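Local coordinates for protein RBSTP2229 gene product (Geobacillus stearothermophilus, PDB 1T6A) that is of unknown function but belongs to the DUF1885 family, pairing a four-stranded antiparallel sheet and a packed helix with a long projecting N-terminal helix, at residues M69-R74 / I82-P87; R64-M69 / H92-K97. All coordinates share one frame; numbering follows the deposited sequence. Where two conformers were deposited one is given.

Contact 1: residues M69-R74 / I82-P87; sequences MAISVR and IDIALP
Ile71 and Ile84 face each other as a non-hydrogen-bonded antiparallel pair, their side chains lying side by side on the face of the sheet that packs against Phe101 of helix 92-109. In both, CG1 stands anti to the carbonyl carbon (chi1 -51° in Ile71), and the two CG1 atoms come within 4.1 Å. The other branch of Ile71, CG2, reaches across to CG2 of Ile82 at 3.8 Å. Beyond Ile84 the row continues with Met69, a selenomethionine, whose SE lies 3.7 Å from Ile84 CG2 and whose CB touches Leu86 CD2. Backbone bond pairs lie on either side of the Ile71-Ile84 pair: Ala70 with Ala85, where Ala85 N donates to Ala70 O at 2.8 Å, and Ser72 with Asp83. On the opposite face, a water links Ser72 OG and Asp83 OD2, at 2.7 Å from each, and donates to the carboxylate. Farther out, in one of two modelled conformers, Arg74 turns its guanidinium edge to Asp83, the two planes 15° apart. Arg74 NH1 makes a salt bridge to Asp83 OD1 at 2.7 Å and a nearly straight hydrogen bond to the syn lone pair of Asp83 OD2 at 3.1 Å. The hairpin of strands 68-76 and 79-85 is thus two-sided: a greasy row toward the helix, a hydrated, charged edge on the other face, where the second conformer makes the arginine's grip doubtful as a permanent tie.

Contact 2: residues R64-M69 / H92-K97; sequences RLYKGM and HGDKGK
The N-terminal turn of helix 92-109 is fastened to the loop leading into strand 68-76 by Asp94, whose carboxylate receives the backbone N-H groups of Lys67 and Gly68. Asp94 OD2 is the main acceptor: Lys67 N meets its syn lone pair at 2.8 Å, while Gly68 N comes from above the carboxylate plane, 43° out of it, at 3.2 Å. OD2 also takes the N-H of Thr91, just before the helix, which is one half of a capping box, and OD1 is bonded to the hydroxyl of Tyr48. Next to this grip, the Tyr66 ring leans obliquely on the helix, its CE1 3.6 Å from Gly93 CA, in space that a CB on Gly93 would need. Gly93 O and Asp94 OD1 lie in the ring plane, at its edge. Farther along the ring, Lys97 crosses it obliquely, its NZ 3.6 Å from Tyr66 OH. A water completes the join, donating to Leu65 O at 2.7 Å and accepting from Gly93 N at 2.9 Å. On the strand side, the bend at chi3 (74°) sets Met69 CE 3.8 Å from Asp94 O, near Lys97 CB. An alanine in place of Asp94 would probably leave the N-H groups of Lys67 and Gly68 without their acceptor and the Tyr48 hydroxyl without this partner, setting the loop free to shift against the helix. With so many donors turned on one buried carboxylate, and the start of a helix beside it, the negative charge of Asp94 is likely to be stabilised.

Overall arrangement
Both contacts use strand 68-76 and share Met69, yet they join different neighbours: contact 1 holds the strand to its hairpin partner, strand 79-85, while contact 2 ties the loop leading into it, and its first residues, to the helix that follows that partner in the chain. Contact 1 lies near the surface, its centre about 20 Å from the centre of the chain; contact 2 is partly buried, its centre about 14 Å from that point. Regular backbone bonding and an aliphatic row dominate the first, with its charged pair on the exposed side. In the second, a single buried carboxylate does most of the bonding. The two meet where Pro87 CD packs 3.2 Å from Gly68 O and Leu86 touches Lys95.

Contact 1: residues M69-R74 / I82-P87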
# COMPACT_ATOMS: atom_id res chain seq x y z
N MSE A 69 0.11 3.29 15.68
CA MSE A 69 0.93 2.34 16.42
C MSE A 69 2.33 2.92 16.62
O MSE A 69 2.67 3.96 16.04
CB MSE A 69 1.01 1.01 15.65
CG MSE A 69 1.84 1.06 14.38
SE MSE A 69 1.62 -0.51 13.19
CE MSE A 69 -0.17 -0.08 12.47
N ALA A 70 3.13 2.21 17.40
CA ALA A 70 4.45 2.66 17.80
C ALA A 70 5.44 1.54 17.58
O ALA A 70 5.19 0.40 18.02
CB ALA A 70 4.42 3.08 19.28
N ILE A 71 6.54 1.83 16.90
CA ILE A 71 7.53 0.84 16.56
C ILE A 71 8.87 1.24 17.13
O ILE A 71 9.32 2.36 16.95
CB ILE A 71 7.63 0.68 15.00
CG1 ILE A 71 6.24 0.47 14.40
CG2 ILE A 71 8.56 -0.44 14.65
CD1 ILE A 71 6.21 0.28 12.89
N SER A 72 9.53 0.30 17.81
CA SER A 72 10.80 0.54 18.46
C SER A 72 11.70 -0.68 18.40
O SER A 72 11.26 -1.79 18.03
CB SER A 72 10.57 0.93 19.93
OG SER A 72 9.75 -0.02 20.59
N VAL A 73 12.97 -0.46 18.72
CA VAL A 73 13.94 -1.51 18.81
C VAL A 73 14.21 -1.81 20.29
O VAL A 73 14.33 -0.90 21.09
CB VAL A 73 15.25 -1.13 18.12
CG1 VAL A 73 16.27 -2.24 18.24
CG2 VAL A 73 14.99 -0.76 16.67
N ARG A 74 14.28 -3.10 20.62
CA ARG A 74 14.51 -3.56 21.98
C ARG A 74 15.70 -4.51 21.96
O ARG A 74 15.84 -5.31 21.02
CB ARG A 74 13.26 -4.26 22.49
CG ARG A 74 13.33 -4.76 23.93
CD ARG A 74 12.03 -5.36 24.40
NE ARG A 74 12.10 -6.81 24.44
CZ ARG A 74 11.34 -7.66 23.76
NH1 ARG A 74 10.40 -7.23 22.93
NH2 ARG A 74 11.53 -8.96 23.91
N ILE A 82 12.30 -6.18 17.12
CA ILE A 82 11.48 -5.04 16.72
C ILE A 82 10.11 -5.20 17.34
O ILE A 82 9.49 -6.23 17.18
CB ILE A 82 11.41 -4.91 15.20
CG1 ILE A 82 12.80 -4.69 14.64
CG2 ILE A 82 10.49 -3.75 14.82
CD1 ILE A 82 12.87 -4.60 13.12
N ASP A 83 9.66 -4.20 18.10
CA ASP A 83 8.40 -4.23 18.80
C ASP A 83 7.42 -3.33 18.08
O ASP A 83 7.77 -2.22 17.71
CB ASP A 83 8.51 -3.67 20.23
CG ASP A 83 9.15 -4.64 21.22
OD1 ASP A 83 9.03 -5.87 21.04
OD2 ASP A 83 9.81 -4.25 22.22
N ILE A 84 6.18 -3.81 17.91
CA ILE A 84 5.08 -3.00 17.40
C ILE A 84 4.01 -2.99 18.46
O ILE A 84 3.41 -4.02 18.76
CB ILE A 84 4.54 -3.57 16.08
CG1 ILE A 84 5.65 -3.58 15.05
CG2 ILE A 84 3.34 -2.74 15.60
CD1 ILE A 84 5.29 -4.33 13.81
N ALA A 85 3.81 -1.82 19.07
CA ALA A 85 2.83 -1.62 20.12
C ALA A 85 1.60 -0.90 19.60
O ALA A 85 1.70 0.18 19.02
CB ALA A 85 3.46 -0.80 21.28
N LEU A 86 0.44 -1.50 19.80
CA LEU A 86 -0.82 -0.85 19.52
C LEU A 86 -1.36 -0.21 20.79
O LEU A 86 -1.43 -0.86 21.83
CB LEU A 86 -1.84 -1.87 19.02
CG LEU A 86 -1.57 -2.52 17.68
CD1 LEU A 86 -2.57 -3.64 17.49
CD2 LEU A 86 -1.68 -1.51 16.56
N PRO A 87 -1.77 1.06 20.70
CA PRO A 87 -2.32 1.76 21.86
C PRO A 87 -3.71 1.25 22.22
O PRO A 87 -4.32 0.52 21.42
CB PRO A 87 -2.39 3.21 21.38
CG PRO A 87 -2.58 3.10 19.89
CD PRO A 87 -1.76 1.90 19.49
O HOH W 1 10.70 -1.66 22.46

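Contact 2: residues R64-M69 / H92-K97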
# COMPACT_ATOMS: atom_id res chain seq x y z
N ARG A 64 -10.84 8.38 10.74
CA ARG A 64 -11.43 7.77 11.94
C ARG A 64 -11.14 6.27 12.07
O ARG A 64 -11.24 5.70 13.16
CB ARG A 64 -12.96 8.02 11.95
CG ARG A 64 -13.79 7.11 11.02
CD ARG A 64 -15.24 7.60 10.70
NE ARG A 64 -15.72 7.14 9.38
CZ ARG A 64 -15.28 7.60 8.20
NH1 ARG A 64 -14.35 8.55 8.15
NH2 ARG A 64 -15.76 7.10 7.05
N LEU A 65 -10.78 5.63 10.96
CA LEU A 65 -10.65 4.17 10.94
C LEU A 65 -9.30 3.62 11.41
O LEU A 65 -9.17 2.42 11.64
CB LEU A 65 -10.98 3.64 9.54
CG LEU A 65 -12.41 3.95 9.09
CD1 LEU A 65 -12.66 3.42 7.72
CD2 LEU A 65 -13.41 3.37 10.06
N TYR A 66 -8.33 4.51 11.56
CA TYR A 66 -6.97 4.15 11.97
C TYR A 66 -6.47 5.13 13.03
O TYR A 66 -6.39 6.33 12.78
CB TYR A 66 -6.03 4.19 10.75
CG TYR A 66 -6.46 3.29 9.62
CD1 TYR A 66 -6.27 1.91 9.70
CD2 TYR A 66 -7.09 3.79 8.48
CE1 TYR A 66 -6.66 1.07 8.70
CE2 TYR A 66 -7.49 2.95 7.45
CZ TYR A 66 -7.28 1.59 7.57
OH TYR A 66 -7.66 0.73 6.58
N LYS A 67 -6.11 4.62 14.21
CA LYS A 67 -5.53 5.46 15.25
C LYS A 67 -4.02 5.58 15.10
O LYS A 67 -3.49 6.69 14.99
CB LYS A 67 -5.86 4.94 16.63
CG LYS A 67 -5.36 5.86 17.74
CD LYS A 67 -6.10 5.63 19.06
CE LYS A 67 -5.47 6.43 20.20
NZ LYS A 67 -5.26 5.57 21.39
N GLY A 68 -3.34 4.44 15.11
CA GLY A 68 -1.90 4.39 14.96
C GLY A 68 -1.22 3.25 15.71
O GLY A 68 -1.86 2.37 16.30
N MSE A 69 0.11 3.29 15.68
CA MSE A 69 0.93 2.34 16.42
C MSE A 69 2.33 2.92 16.62
O MSE A 69 2.67 3.96 16.04
CB MSE A 69 1.01 1.01 15.65
CG MSE A 69 1.84 1.06 14.38
SE MSE A 69 1.62 -0.51 13.19
CE MSE A 69 -0.17 -0.08 12.47
N HIS A 92 -9.78 -1.93 14.63
CA HIS A 92 -9.80 -3.11 13.79
C HIS A 92 -8.79 -2.94 12.66
O HIS A 92 -8.01 -3.84 12.39
CB HIS A 92 -11.23 -3.35 13.25
CG HIS A 92 -11.34 -4.42 12.22
ND1 HIS A 92 -11.40 -5.76 12.53
CD2 HIS A 92 -11.44 -4.35 10.87
CE1 HIS A 92 -11.50 -6.47 11.42
NE2 HIS A 92 -11.54 -5.64 10.39
N GLY A 93 -8.81 -1.77 12.02
CA GLY A 93 -7.92 -1.48 10.91
C GLY A 93 -6.45 -1.51 11.30
O GLY A 93 -5.64 -2.11 10.60
N ASP A 94 -6.11 -0.86 12.41
CA ASP A 94 -4.75 -0.82 12.92
C ASP A 94 -4.20 -2.22 13.17
O ASP A 94 -3.05 -2.47 12.88
CB ASP A 94 -4.68 -0.08 14.26
CG ASP A 94 -4.90 1.42 14.15
OD1 ASP A 94 -4.49 2.06 13.15
OD2 ASP A 94 -5.45 2.03 15.09
N LYS A 95 -5.02 -3.11 13.73
CA LYS A 95 -4.58 -4.45 14.05
C LYS A 95 -4.17 -5.18 12.77
O LYS A 95 -3.11 -5.80 12.71
CB LYS A 95 -5.67 -5.26 14.76
CG LYS A 95 -5.95 -4.80 16.20
CD LYS A 95 -7.11 -5.61 16.82
CE LYS A 95 -7.66 -5.00 18.09
NZ LYS A 95 -7.88 -3.53 17.97
N GLY A 96 -5.03 -5.11 11.76
CA GLY A 96 -4.74 -5.69 10.46
C GLY A 96 -3.49 -5.12 9.83
O GLY A 96 -2.65 -5.88 9.34
N LYS A 97 -3.32 -3.80 9.86
CA LYS A 97 -2.14 -3.21 9.27
C LYS A 97 -0.88 -3.62 10.01
O LYS A 97 0.13 -3.92 9.38
CB LYS A 97 -2.25 -1.69 9.20
CG LYS A 97 -3.37 -1.20 8.30
CD LYS A 97 -3.11 -1.53 6.85
CE LYS A 97 -4.19 -0.97 5.98
NZ LYS A 97 -5.30 -1.88 5.94
O HOH W 2 -10.77 0.28 11.67